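Local structure of uncharacterized protein (Bacteroides ovatus, 4QEY) at residues D24-N29 and K91-S96; Y44-E49 and K64-T69; I30-A35 and S74-A79. The protein is of unknown function but resembles PLAT/LH2 and C2-like calcium-binding lipoproteins and may bind calcium or lipid. All coordinates share one frame; numbering follows the deposited sequence.

Contact 1: residues D24-N29 and K91-S96. With EDO (1,2-ethanediol), chain M; EDO (1,2-ethanediol), chain N.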
ATOM      1  N   ASP A  24       1.113   3.847 -16.858  1.00 43.45           N
ATOM      2  CA  ASP A  24      -0.058   3.797 -17.737  1.00 44.32           C
ATOM      3  C   ASP A  24      -0.324   2.377 -18.285  1.00 48.64           C
ATOM      4  O   ASP A  24      -1.442   2.097 -18.743  1.00 49.69           O
ATOM      5  CB  ASP A  24       0.128   4.774 -18.909  1.00 48.12           C
ATOM      6  CG  ASP A  24       0.161   6.243 -18.505  1.00 64.73           C
ATOM      7  OD1 ASP A  24      -0.246   6.559 -17.357  1.00 65.83           O
ATOM      8  OD2 ASP A  24       0.547   7.084 -19.353  1.00 74.32           O
ATOM      9  N   ASP A  25       0.689   1.486 -18.219  1.00 42.92           N
ATOM     10  CA  ASP A  25       0.604   0.127 -18.758  1.00 42.01           C
ATOM     11  C   ASP A  25       0.269  -0.935 -17.684  1.00 41.52           C
ATOM     12  O   ASP A  25       0.314  -2.128 -17.961  1.00 41.46           O
ATOM     13  CB  ASP A  25       1.941  -0.225 -19.424  1.00 45.21           C
ATOM     14  CG  ASP A  25       2.237   0.641 -20.623  1.00 51.76           C
ATOM     15  OD1 ASP A  25       1.359   0.758 -21.498  1.00 52.59           O
ATOM     16  OD2 ASP A  25       3.343   1.197 -20.686  1.00 60.80           O
ATOM     17  N   PHE A  26      -0.126  -0.499 -16.500  1.00 36.03           N
ATOM     18  CA  PHE A  26      -0.502  -1.358 -15.387  1.00 33.18           C
ATOM     19  C   PHE A  26      -1.731  -0.809 -14.706  1.00 38.41           C
ATOM     20  O   PHE A  26      -2.084   0.349 -14.927  1.00 38.85           O
ATOM     21  CB  PHE A  26       0.665  -1.462 -14.370  1.00 32.88           C
ATOM     22  CG  PHE A  26       1.941  -2.087 -14.891  1.00 33.35           C
ATOM     23  CD1 PHE A  26       2.913  -1.309 -15.515  1.00 34.92           C
ATOM     24  CD2 PHE A  26       2.179  -3.451 -14.743  1.00 34.01           C
ATOM     25  CE1 PHE A  26       4.089  -1.884 -15.993  1.00 35.67           C
ATOM     26  CE2 PHE A  26       3.351  -4.034 -15.244  1.00 35.92           C
ATOM     27  CZ  PHE A  26       4.297  -3.245 -15.855  1.00 35.31           C
ATOM     28  N   ASP A  27      -2.388  -1.656 -13.901  1.00 35.48           N
ATOM     29  CA  ASP A  27      -3.464  -1.350 -12.957  1.00 34.83           C
ATOM     30  C   ASP A  27      -2.964  -1.707 -11.562  1.00 37.04           C
ATOM     31  O   ASP A  27      -2.598  -2.849 -11.342  1.00 39.85           O
ATOM     32  CB  ASP A  27      -4.787  -2.058 -13.286  1.00 36.95           C
ATOM     33  CG  ASP A  27      -5.552  -1.567 -14.492  1.00 48.97           C
ATOM     34  OD1 ASP A  27      -5.320  -0.415 -14.921  1.00 51.23           O
ATOM     35  OD2 ASP A  27      -6.433  -2.304 -14.963  1.00 55.14           O
ATOM     36  N   LEU A  28      -2.860  -0.731 -10.662  1.00 31.65           N
ATOM     37  CA  LEU A  28      -2.464  -0.916  -9.267  1.00 30.89           C
ATOM     38  C   LEU A  28      -3.708  -0.779  -8.409  1.00 37.48           C
ATOM     39  O   LEU A  28      -4.374   0.271  -8.443  1.00 36.09           O
ATOM     40  CB  LEU A  28      -1.357   0.080  -8.827  1.00 30.69           C
ATOM     41  CG  LEU A  28      -0.954   0.065  -7.355  1.00 35.39           C
ATOM     42  CD1 LEU A  28      -0.319  -1.285  -6.956  1.00 36.76           C
ATOM     43  CD2 LEU A  28      -0.015   1.186  -7.051  1.00 39.59           C
ATOM     44  N   ASN A  29      -4.051  -1.862  -7.687  1.00 34.99           N
ATOM     45  CA  ASN A  29      -5.206  -1.926  -6.795  1.00 35.42           C
ATOM     46  C   ASN A  29      -4.692  -2.184  -5.413  1.00 40.08           C
ATOM     47  O   ASN A  29      -3.923  -3.128  -5.223  1.00 40.25           O
ATOM     48  CB  ASN A  29      -6.200  -3.000  -7.254  1.00 38.10           C
ATOM     49  CG  ASN A  29      -6.549  -2.878  -8.713  1.00 67.95           C
ATOM     50  OD1 ASN A  29      -7.228  -1.936  -9.134  1.00 60.15           O
ATOM     51  ND2 ASN A  29      -6.008  -3.791  -9.526  1.00 64.62           N
ATOM     52  N   LYS A  91       7.645  -3.452 -20.452  1.00 45.55           N
ATOM     53  CA  LYS A  91       7.063  -2.335 -19.708  1.00 43.61           C
ATOM     54  C   LYS A  91       7.311  -2.594 -18.226  1.00 46.44           C
ATOM     55  O   LYS A  91       7.063  -3.700 -17.754  1.00 47.38           O
ATOM     56  CB  LYS A  91       5.572  -2.146 -20.036  1.00 44.94           C
ATOM     57  CG  LYS A  91       5.275  -1.831 -21.510  1.00 55.69           C
ATOM     58  CD  LYS A  91       5.828  -0.484 -21.957  1.00 69.04           C
ATOM     59  CE  LYS A  91       5.302  -0.070 -23.304  1.00 78.26           C
ATOM     60  NZ  LYS A  91       5.729   1.313 -23.647  1.00 90.86           N
ATOM     61  N   LYS A  92       7.873  -1.619 -17.510  1.00 42.59           N
ATOM     62  CA  LYS A  92       8.252  -1.799 -16.116  1.00 40.79           C
ATOM     63  C   LYS A  92       7.462  -0.924 -15.162  1.00 40.73           C
ATOM     64  O   LYS A  92       7.178   0.242 -15.447  1.00 39.07           O
ATOM     65  CB  LYS A  92       9.758  -1.495 -15.899  1.00 45.38           C
ATOM     66  CG  LYS A  92      10.733  -2.339 -16.723  1.00 58.30           C
ATOM     67  CD  LYS A  92      12.187  -2.037 -16.380  1.00 64.46           C
ATOM     68  CE  LYS A  92      13.142  -2.917 -17.161  1.00 72.28           C
ATOM     69  NZ  LYS A  92      14.554  -2.735 -16.743  1.00 86.56           N
ATOM     70  N   LEU A  93       7.153  -1.503 -13.992  1.00 36.28           N
ATOM     71  CA  LEU A  93       6.520  -0.815 -12.882  1.00 34.69           C
ATOM     72  C   LEU A  93       7.330  -1.072 -11.646  1.00 41.14           C
ATOM     73  O   LEU A  93       7.629  -2.219 -11.331  1.00 39.80           O
ATOM     74  CB  LEU A  93       5.047  -1.196 -12.649  1.00 32.29           C
ATOM     75  CG  LEU A  93       4.298  -0.263 -11.665  1.00 34.21           C
ATOM     76  CD1 LEU A  93       3.961   1.056 -12.322  1.00 34.19           C
ATOM     77  CD2 LEU A  93       3.032  -0.887 -11.169  1.00 32.53           C
ATOM     78  N   LYS A  94       7.687   0.002 -10.950  1.00 40.57           N
ATOM     79  CA  LYS A  94       8.408  -0.038  -9.685  1.00 40.93           C
ATOM     80  C   LYS A  94       7.436   0.297  -8.583  1.00 44.16           C
ATOM     81  O   LYS A  94       6.735   1.311  -8.670  1.00 43.69           O
ATOM     82  CB  LYS A  94       9.612   0.926  -9.684  1.00 45.79           C
ATOM     83  CG  LYS A  94      10.971   0.334  -9.884  1.00 60.66           C
ATOM     84  CD  LYS A  94      11.990   1.417  -9.573  1.00 71.04           C
ATOM     85  CE  LYS A  94      13.399   1.012  -9.926  1.00 80.08           C
ATOM     86  NZ  LYS A  94      14.350   2.145  -9.761  1.00 93.69           N
ATOM     87  N   ILE A  95       7.359  -0.566  -7.567  1.00 41.25           N
ATOM     88  CA  ILE A  95       6.478  -0.397  -6.408  1.00 40.56           C
ATOM     89  C   ILE A  95       7.290  -0.399  -5.135  1.00 43.21           C
ATOM     90  O   ILE A  95       8.139  -1.270  -4.956  1.00 43.07           O
ATOM     91  CB  ILE A  95       5.399  -1.534  -6.379  1.00 43.63           C
ATOM     92  CG1 ILE A  95       4.415  -1.457  -7.578  1.00 43.67           C
ATOM     93  CG2 ILE A  95       4.640  -1.624  -5.046  1.00 44.14           C
ATOM     94  CD1 ILE A  95       3.484  -0.224  -7.615  1.00 51.80           C
ATOM     95  N   SER A  96       7.025   0.567  -4.248  1.00 40.02           N
ATOM     96  CA  SER A  96       7.615   0.566  -2.917  1.00 41.39           C
ATOM     97  C   SER A  96       6.474   0.653  -1.907  1.00 44.14           C
ATOM     98  O   SER A  96       5.552   1.458  -2.083  1.00 43.05           O
ATOM     99  CB  SER A  96       8.654   1.668  -2.715  1.00 47.27           C
ATOM    100  OG  SER A  96       8.088   2.949  -2.501  1.00 57.46           O
TER
HETATM  101  C1  EDO M 203      -3.390   3.807 -15.112  1.00 62.29           C
HETATM  102  O1  EDO M 203      -2.826   2.711 -15.829  1.00 58.65           O
HETATM  103  C2  EDO M 203      -4.900   3.568 -14.781  1.00 63.08           C
HETATM  104  O2  EDO M 203      -5.052   2.405 -13.972  1.00 60.18           O
HETATM  105  C1  EDO N 204       9.706   3.494  -6.136  1.00 57.95           C
HETATM  106  O1  EDO N 204       8.548   3.234  -6.907  1.00 56.90           O
HETATM  107  C2  EDO N 204       9.415   4.736  -5.259  1.00 61.48           C
HETATM  108  O2  EDO N 204       9.049   5.889  -6.037  1.00 63.17           O

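Contact 2: residues Y44-E49 and K64-T69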
ATOM      1  N   TYR A  44      -7.069   7.575   7.918  1.00 42.19           N
ATOM      2  CA  TYR A  44      -6.842   8.944   7.505  1.00 43.58           C
ATOM      3  C   TYR A  44      -5.791   9.045   6.439  1.00 50.34           C
ATOM      4  O   TYR A  44      -4.858   8.247   6.409  1.00 48.99           O
ATOM      5  CB  TYR A  44      -6.390   9.788   8.723  1.00 47.52           C
ATOM      6  CG  TYR A  44      -7.311   9.719   9.920  1.00 50.34           C
ATOM      7  CD1 TYR A  44      -8.444  10.521   9.998  1.00 53.74           C
ATOM      8  CD2 TYR A  44      -7.038   8.867  10.989  1.00 50.90           C
ATOM      9  CE1 TYR A  44      -9.300  10.457  11.095  1.00 56.18           C
ATOM     10  CE2 TYR A  44      -7.879   8.805  12.098  1.00 52.87           C
ATOM     11  CZ  TYR A  44      -9.006   9.610  12.151  1.00 60.86           C
ATOM     12  OH  TYR A  44      -9.833   9.589  13.253  1.00 63.59           O
ATOM     13  N   ASN A  45      -5.906  10.065   5.586  1.00 51.46           N
ATOM     14  CA  ASN A  45      -4.891  10.351   4.566  1.00 52.13           C
ATOM     15  C   ASN A  45      -3.800  11.234   5.206  1.00 61.91           C
ATOM     16  O   ASN A  45      -3.890  11.529   6.400  1.00 62.83           O
ATOM     17  CB  ASN A  45      -5.514  11.008   3.320  1.00 47.65           C
ATOM     18  CG  ASN A  45      -6.185  12.348   3.526  1.00 61.52           C
ATOM     19  OD1 ASN A  45      -6.127  12.975   4.587  1.00 66.30           O
ATOM     20  ND2 ASN A  45      -6.828  12.839   2.488  1.00 47.91           N
ATOM     21  N   GLU A  46      -2.793  11.668   4.420  1.00 61.19           N
ATOM     22  CA  GLU A  46      -1.672  12.516   4.863  1.00 63.56           C
ATOM     23  C   GLU A  46      -2.159  13.849   5.490  1.00 69.55           C
ATOM     24  O   GLU A  46      -1.534  14.311   6.443  1.00 72.75           O
ATOM     25  CB  GLU A  46      -0.706  12.812   3.685  1.00 65.41           C
ATOM     26  CG  GLU A  46      -1.330  13.350   2.390  1.00 80.28           C
ATOM     27  CD  GLU A  46      -2.306  12.482   1.600  1.00 97.75           C
ATOM     28  OE1 GLU A  46      -2.269  11.237   1.745  1.00 84.15           O
ATOM     29  OE2 GLU A  46      -3.106  13.057   0.823  1.00 91.24           O
ATOM     30  N   ASN A  47      -3.286  14.425   5.000  1.00 64.65           N
ATOM     31  CA  ASN A  47      -3.878  15.689   5.470  1.00 66.36           C
ATOM     32  C   ASN A  47      -4.813  15.490   6.686  1.00 69.13           C
ATOM     33  O   ASN A  47      -5.502  16.433   7.100  1.00 69.67           O
ATOM     34  CB  ASN A  47      -4.670  16.347   4.328  1.00 70.10           C
ATOM     35  CG  ASN A  47      -3.880  16.615   3.066  1.00101.72           C
ATOM     36  OD1 ASN A  47      -2.735  17.085   3.101  1.00 95.97           O
ATOM     37  ND2 ASN A  47      -4.506  16.372   1.914  1.00 96.84           N
ATOM     38  N   GLY A  48      -4.836  14.269   7.232  1.00 64.13           N
ATOM     39  CA  GLY A  48      -5.651  13.896   8.388  1.00 63.50           C
ATOM     40  C   GLY A  48      -7.144  13.796   8.139  1.00 63.56           C
ATOM     41  O   GLY A  48      -7.933  13.839   9.087  1.00 64.89           O
ATOM     42  N   GLU A  49      -7.547  13.667   6.870  1.00 56.26           N
ATOM     43  CA  GLU A  49      -8.954  13.551   6.477  1.00 55.26           C
ATOM     44  C   GLU A  49      -9.395  12.103   6.624  1.00 53.96           C
ATOM     45  O   GLU A  49      -8.676  11.207   6.180  1.00 52.02           O
ATOM     46  CB  GLU A  49      -9.171  14.058   5.037  1.00 56.68           C
ATOM     47  CG  GLU A  49      -8.815  15.526   4.819  1.00 71.62           C
ATOM     48  CD  GLU A  49      -8.714  16.011   3.380  1.00 97.16           C
ATOM     49  OE1 GLU A  49      -8.554  15.173   2.461  1.00 76.05           O
ATOM     50  OE2 GLU A  49      -8.713  17.248   3.181  1.00102.48           O
ATOM     51  N   LYS A  64       1.856   8.351  -5.283  1.00 44.82           N
ATOM     52  CA  LYS A  64       1.995   8.096  -3.856  1.00 44.65           C
ATOM     53  C   LYS A  64       0.604   8.048  -3.207  1.00 49.29           C
ATOM     54  O   LYS A  64      -0.228   8.922  -3.444  1.00 50.54           O
ATOM     55  CB  LYS A  64       2.890   9.187  -3.227  1.00 47.78           C
ATOM     56  CG  LYS A  64       3.234   9.037  -1.752  1.00 53.99           C
ATOM     57  CD  LYS A  64       4.073  10.227  -1.289  1.00 65.67           C
ATOM     58  CE  LYS A  64       4.384  10.230   0.193  1.00 74.82           C
ATOM     59  NZ  LYS A  64       5.210  11.405   0.590  1.00 71.59           N
ATOM     60  N   ILE A  65       0.349   6.996  -2.428  1.00 45.16           N
ATOM     61  CA  ILE A  65      -0.880   6.802  -1.648  1.00 43.81           C
ATOM     62  C   ILE A  65      -0.452   6.517  -0.234  1.00 46.21           C
ATOM     63  O   ILE A  65       0.416   5.680  -0.005  1.00 45.75           O
ATOM     64  CB  ILE A  65      -1.847   5.710  -2.214  1.00 45.23           C
ATOM     65  CG1 ILE A  65      -2.426   6.122  -3.565  1.00 45.99           C
ATOM     66  CG2 ILE A  65      -3.001   5.404  -1.232  1.00 45.04           C
ATOM     67  CD1 ILE A  65      -3.435   7.359  -3.602  1.00 55.34           C
ATOM     68  N   SER A  66      -1.063   7.215   0.707  1.00 43.86           N
ATOM     69  CA  SER A  66      -0.791   7.068   2.125  1.00 44.41           C
ATOM     70  C   SER A  66      -2.071   6.779   2.889  1.00 47.66           C
ATOM     71  O   SER A  66      -3.144   7.294   2.550  1.00 45.48           O
ATOM     72  CB  SER A  66      -0.128   8.332   2.659  1.00 48.82           C
ATOM     73  OG  SER A  66       0.087   8.240   4.055  1.00 64.52           O
ATOM     74  N   CYS A  67      -1.945   5.952   3.926  1.00 46.29           N
ATOM     75  CA  CYS A  67      -3.036   5.615   4.827  1.00 47.01           C
ATOM     76  C   CYS A  67      -2.471   5.460   6.246  1.00 49.21           C
ATOM     77  O   CYS A  67      -1.421   4.849   6.417  1.00 48.18           O
ATOM     78  CB  CYS A  67      -3.765   4.362   4.357  1.00 46.81           C
ATOM     79  SG  CYS A  67      -5.289   4.029   5.260  1.00 51.91           S
ATOM     80  N   GLN A  68      -3.131   6.062   7.250  1.00 46.18           N
ATOM     81  CA  GLN A  68      -2.685   5.996   8.649  1.00 46.97           C
ATOM     82  C   GLN A  68      -3.858   5.910   9.632  1.00 50.97           C
ATOM     83  O   GLN A  68      -4.981   6.277   9.293  1.00 50.42           O
ATOM     84  CB  GLN A  68      -1.818   7.222   9.008  1.00 49.56           C
ATOM     85  CG  GLN A  68      -2.575   8.551   9.015  1.00 48.48           C
ATOM     86  CD  GLN A  68      -1.673   9.734   9.082  1.00 63.51           C
ATOM     87  OE1 GLN A  68      -0.878   9.979   8.182  1.00 58.23           O
ATOM     88  NE2 GLN A  68      -1.859  10.553  10.097  1.00 71.73           N
ATOM     89  N   THR A  69      -3.563   5.455  10.861  1.00 49.25           N
ATOM     90  CA  THR A  69      -4.488   5.384  11.989  1.00 50.80           C
ATOM     91  C   THR A  69      -4.273   6.580  12.920  1.00 60.56           C
ATOM     92  O   THR A  69      -3.435   7.444  12.654  1.00 61.71           O
ATOM     93  CB  THR A  69      -4.313   4.061  12.785  1.00 53.07           C
ATOM     94  OG1 THR A  69      -3.020   4.030  13.378  1.00 57.09           O
ATOM     95  CG2 THR A  69      -4.546   2.838  11.980  1.00 46.83           C
TER
HETATM   96  O   HOH W   1      -1.712   8.909   5.724  1.00 47.18           O

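Contact 3: residues I30-A35 and S74-A79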
ATOM      1  N   ILE A  30      -5.013  -1.303  -4.459  1.00 36.53           N
ATOM      2  CA  ILE A  30      -4.498  -1.461  -3.102  1.00 35.86           C
ATOM      3  C   ILE A  30      -5.668  -1.348  -2.099  1.00 40.50           C
ATOM      4  O   ILE A  30      -6.657  -0.659  -2.337  1.00 39.95           O
ATOM      5  CB  ILE A  30      -3.337  -0.493  -2.760  1.00 38.58           C
ATOM      6  CG1 ILE A  30      -3.711   0.974  -2.985  1.00 40.73           C
ATOM      7  CG2 ILE A  30      -2.072  -0.844  -3.558  1.00 39.08           C
ATOM      8  CD1 ILE A  30      -2.552   2.037  -2.736  1.00 47.33           C
ATOM      9  N   ALA A  31      -5.567  -2.132  -1.022  1.00 37.04           N
ATOM     10  CA  ALA A  31      -6.531  -2.171   0.060  1.00 36.75           C
ATOM     11  C   ALA A  31      -5.805  -2.065   1.385  1.00 40.09           C
ATOM     12  O   ALA A  31      -4.803  -2.743   1.593  1.00 39.68           O
ATOM     13  CB  ALA A  31      -7.364  -3.446  -0.009  1.00 37.19           C
ATOM     14  N   PHE A  32      -6.284  -1.175   2.255  1.00 37.60           N
ATOM     15  CA  PHE A  32      -5.742  -0.935   3.594  1.00 37.89           C
ATOM     16  C   PHE A  32      -6.773  -1.258   4.651  1.00 45.82           C
ATOM     17  O   PHE A  32      -7.969  -0.947   4.503  1.00 46.32           O
ATOM     18  CB  PHE A  32      -5.277   0.509   3.775  1.00 39.03           C
ATOM     19  CG  PHE A  32      -4.243   1.038   2.816  1.00 38.89           C
ATOM     20  CD1 PHE A  32      -4.624   1.605   1.605  1.00 39.62           C
ATOM     21  CD2 PHE A  32      -2.900   1.089   3.178  1.00 40.51           C
ATOM     22  CE1 PHE A  32      -3.676   2.165   0.746  1.00 40.20           C
ATOM     23  CE2 PHE A  32      -1.950   1.670   2.331  1.00 42.49           C
ATOM     24  CZ  PHE A  32      -2.345   2.208   1.117  1.00 40.04           C
ATOM     25  N   GLY A  33      -6.291  -1.893   5.704  1.00 44.04           N
ATOM     26  CA  GLY A  33      -7.074  -2.279   6.867  1.00 46.22           C
ATOM     27  C   GLY A  33      -6.231  -2.086   8.103  1.00 53.26           C
ATOM     28  O   GLY A  33      -5.015  -2.286   8.052  1.00 52.50           O
ATOM     29  N   ALA A  34      -6.858  -1.670   9.209  1.00 52.73           N
ATOM     30  CA  ALA A  34      -6.128  -1.444  10.438  1.00 55.00           C
ATOM     31  C   ALA A  34      -6.962  -1.779  11.677  1.00 60.86           C
ATOM     32  O   ALA A  34      -8.194  -1.924  11.616  1.00 60.60           O
ATOM     33  CB  ALA A  34      -5.668  -0.002  10.506  1.00 56.02           C
ATOM     34  N   ALA A  35      -6.259  -1.896  12.808  1.00 58.61           N
ATOM     35  CA  ALA A  35      -6.832  -2.181  14.115  1.00 61.17           C
ATOM     36  C   ALA A  35      -6.303  -1.215  15.165  1.00 68.08           C
ATOM     37  O   ALA A  35      -5.129  -0.838  15.120  1.00 66.18           O
ATOM     38  CB  ALA A  35      -6.507  -3.611  14.519  1.00 62.95           C
ATOM     39  N   SER A  74      -2.847  -0.272  16.524  1.00 66.43           N
ATOM     40  CA  SER A  74      -2.103  -1.456  16.960  1.00 68.37           C
ATOM     41  C   SER A  74      -1.552  -2.256  15.766  1.00 71.68           C
ATOM     42  O   SER A  74      -0.608  -3.034  15.937  1.00 71.49           O
ATOM     43  CB  SER A  74      -2.987  -2.354  17.822  1.00 73.42           C
ATOM     44  OG  SER A  74      -4.125  -2.839  17.127  1.00 77.10           O
HETATM   45  N   MSE A  75      -2.116  -2.047  14.561  1.00 67.58           N
HETATM   46  CA  MSE A  75      -1.709  -2.767  13.355  1.00 66.27           C
HETATM   47  C   MSE A  75      -2.308  -2.178  12.091  1.00 61.24           C
HETATM   48  O   MSE A  75      -3.448  -1.720  12.119  1.00 61.20           O
HETATM   49  CB  MSE A  75      -2.182  -4.225  13.477  1.00 71.07           C
HETATM   50  CG  MSE A  75      -1.576  -5.140  12.456  1.00 79.99           C
HETATM   51 SE   MSE A  75      -2.844  -6.446  11.876  0.75 91.04          SE
HETATM   52  CE  MSE A  75      -4.102  -5.247  10.799  1.00 84.25           C
HETATM   53  N   MSE A  76      -1.573  -2.254  10.970  1.00 50.71           N
HETATM   54  CA  MSE A  76      -2.079  -1.878   9.649  1.00 44.86           C
HETATM   55  C   MSE A  76      -1.559  -2.867   8.600  1.00 48.97           C
HETATM   56  O   MSE A  76      -0.391  -3.260   8.653  1.00 50.93           O
HETATM   57  CB  MSE A  76      -1.743  -0.438   9.239  1.00 44.75           C
HETATM   58  CG  MSE A  76      -2.339  -0.094   7.861  1.00 47.63           C
HETATM   59 SE   MSE A  76      -2.176   1.712   7.252  0.75 52.14          SE
HETATM   60  CE  MSE A  76      -3.402   2.473   8.467  1.00 50.99           C
ATOM     61  N   THR A  77      -2.432  -3.261   7.659  1.00 42.79           N
ATOM     62  CA  THR A  77      -2.099  -4.166   6.562  1.00 41.79           C
ATOM     63  C   THR A  77      -2.431  -3.502   5.233  1.00 44.30           C
ATOM     64  O   THR A  77      -3.446  -2.818   5.100  1.00 42.72           O
ATOM     65  CB  THR A  77      -2.832  -5.512   6.709  1.00 49.64           C
ATOM     66  OG1 THR A  77      -2.441  -6.090   7.946  1.00 58.40           O
ATOM     67  CG2 THR A  77      -2.499  -6.498   5.598  1.00 44.21           C
ATOM     68  N   CYS A  78      -1.562  -3.711   4.255  1.00 41.57           N
ATOM     69  CA  CYS A  78      -1.754  -3.245   2.895  1.00 40.26           C
ATOM     70  C   CYS A  78      -1.631  -4.424   1.965  1.00 43.41           C
ATOM     71  O   CYS A  78      -0.601  -5.098   1.941  1.00 43.99           O
ATOM     72  CB  CYS A  78      -0.777  -2.130   2.527  1.00 40.21           C
ATOM     73  SG  CYS A  78      -0.949  -1.542   0.822  1.00 42.46           S
ATOM     74  N   ALA A  79      -2.696  -4.690   1.230  1.00 38.89           N
ATOM     75  CA  ALA A  79      -2.748  -5.750   0.219  1.00 38.05           C
ATOM     76  C   ALA A  79      -2.926  -5.128  -1.124  1.00 40.56           C
ATOM     77  O   ALA A  79      -3.773  -4.247  -1.276  1.00 41.31           O
ATOM     78  CB  ALA A  79      -3.879  -6.717   0.518  1.00 39.29           C
TER

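Contact 1: residues D24-N29 and K91-S96
The Phe26 ring receives Leu93 on one face and the Lys91 carbonyl at its edge. Leu93 CB stands 3.6 Å from the Phe26 ring centroid and 17° off the ring normal, a CH-pi contact displaced toward the CD1-CE1 side of the rim. At the edge, near the plane of the ring, Lys91 O lies 3.4 Å from Phe26 CZ. Phe26 CG is anti to its own carbonyl carbon (chi1 -63°), beside the backbone N. The Phe26 and Leu93 side chains slide past each other in opposite directions, and Leu93 CD2 comes within 4.0 Å of Phe26 CB. Val82 of strand 73-84 touches Phe26, Leu28 and Leu93 alike. Farther along the strands, Leu28 and Ile95 reach toward each other tip to tip, Leu28 CD2 lying 3.8 Å from Ile95 CD1. At the partly exposed end the contact turns polar. The Lys91 chain, bent at chi2, lays its methylenes against the Asp25 carboxylate, with CD 3.3 Å from Asp25 OD2, whereas Lys91 NZ makes only a long salt bridge of 3.8 Å to Asp25 OD2. Asp27 CB points away from strand 92-96, and its OD1 accepts from a 1,2-ethanediol, probably from the crystallisation liquor. Strands 26-29 and 92-96 belong to different sheets and run nearly parallel, at -20° with axes 9.4 Å apart, the face-to-face packing of a beta sandwich.

Contact 2: residues Y44-E49 and K64-T69
Tyr44 and Gln68 form a single antiparallel hydrogen-bonded pair: Tyr44 N donates to Gln68 O at 2.8 Å, and Gln68 N returns a bond of 2.9 Å to Tyr44 O. Tyr44 O also receives Cys67 CA in a CA-H...O contact and a bond from a water. That water donates in addition to Gln68 OE1 at 2.8 Å and accepts from Ser66 OG, thereby tying both segments together. Gln68 CG, set between its backbone N and carbonyl carbon (chi1 67°), passes 4.0 Å from Tyr44 CB. An alanine in place of Gln68 would probably open a gap beside Tyr44 CB and leave the bridging water without its OE1 acceptor. Beyond this first shell, a type I turn from Asn45 to Gly48 shapes the loop. Asn45 OD1 accepts from Glu49 N at 2.8 Å, while Asn45 ND2 donates to Glu49 OE1 at 2.9 Å, so the Asn45 amide is held at both ends. Gly48 completes the turn with positive phi. Outside the pair, strand 64-68 hydrogen-bonds along strand 13-21 through Ile65 and Cys67. It is one of the two outermost strands of its four-stranded sheet, and the Ile65 and Cys67 side chains touch Phe32 of strand 26-36.

Contact 3: residues I30-A35 and S74-A79
Cys78 SG is anti to its backbone N (chi1 179°) and Phe32 CG anti to its carbonyl carbon (chi1 -57°); from there SG lies over one face of the Phe32 ring. Cys78 SG sits 4.1 Å from the Phe32 ring centroid and 27° off its normal, with Phe32 CE2 the nearest ring atom. Met76, a selenomethionine, approaches the same ring obliquely: its SE is 4.2 Å from Phe32 CD2, a Met-aromatic contact. The Met76 chain bends at chi3, which places CE 3.9 Å from Ala34 CB. Phe32, Ala34, Met76 and Cys78 thus share one face of the sheet; the other carries Ala31, Ala35, Met75, Thr77 and Ala79. The strands pair antiparallel, with Ala31-Ala79, Gly33-Thr77 and Ala35-Met75 as the hydrogen-bonded pairs, as in the straight bond of 2.8 Å from Thr77 N to Gly33 O. The regular ladder is broken at its end by a classic beta bulge, where Ala35 O accepts from Ser74 N at 2.7 Å and from Met75 N at 3.3 Å; Ser74 OG adds a weak third bond. Ile15 of strand 13-21 touches both Met76 and Cys78 from the opposing sheet. The chemistry is therefore divided: backbone amides and carbonyls join the two strands, while the buried Phe32 ring, Cys78 sulfur and Met76 side chain make an apolar, polarisable surface facing the other sheet.

Overall arrangement
Contacts 1 and 3 follow each other on strand 26-36, with centres about 20 Å apart on opposite sides of the chain's centre. Contact 3 joins that strand to its neighbour 73-84 within one sheet, whereas contact 1 crosses to strand 92-101 of the facing sheet. Contact 2 lies about 12 Å from contact 3 and 21 Å from contact 1, centre to centre. It attaches the 44-49 loop to strand 64-68, an edge strand of the sheet that also holds 92-101. Contacts 2 and 3 meet where Cys67 CB packs 3.6 Å from Phe32 CD2. Along the chain, contact 1 encloses contact 3, which encloses contact 2, so packing between sheets and pairing within one join distant segments, while contact 2 adds a more local link.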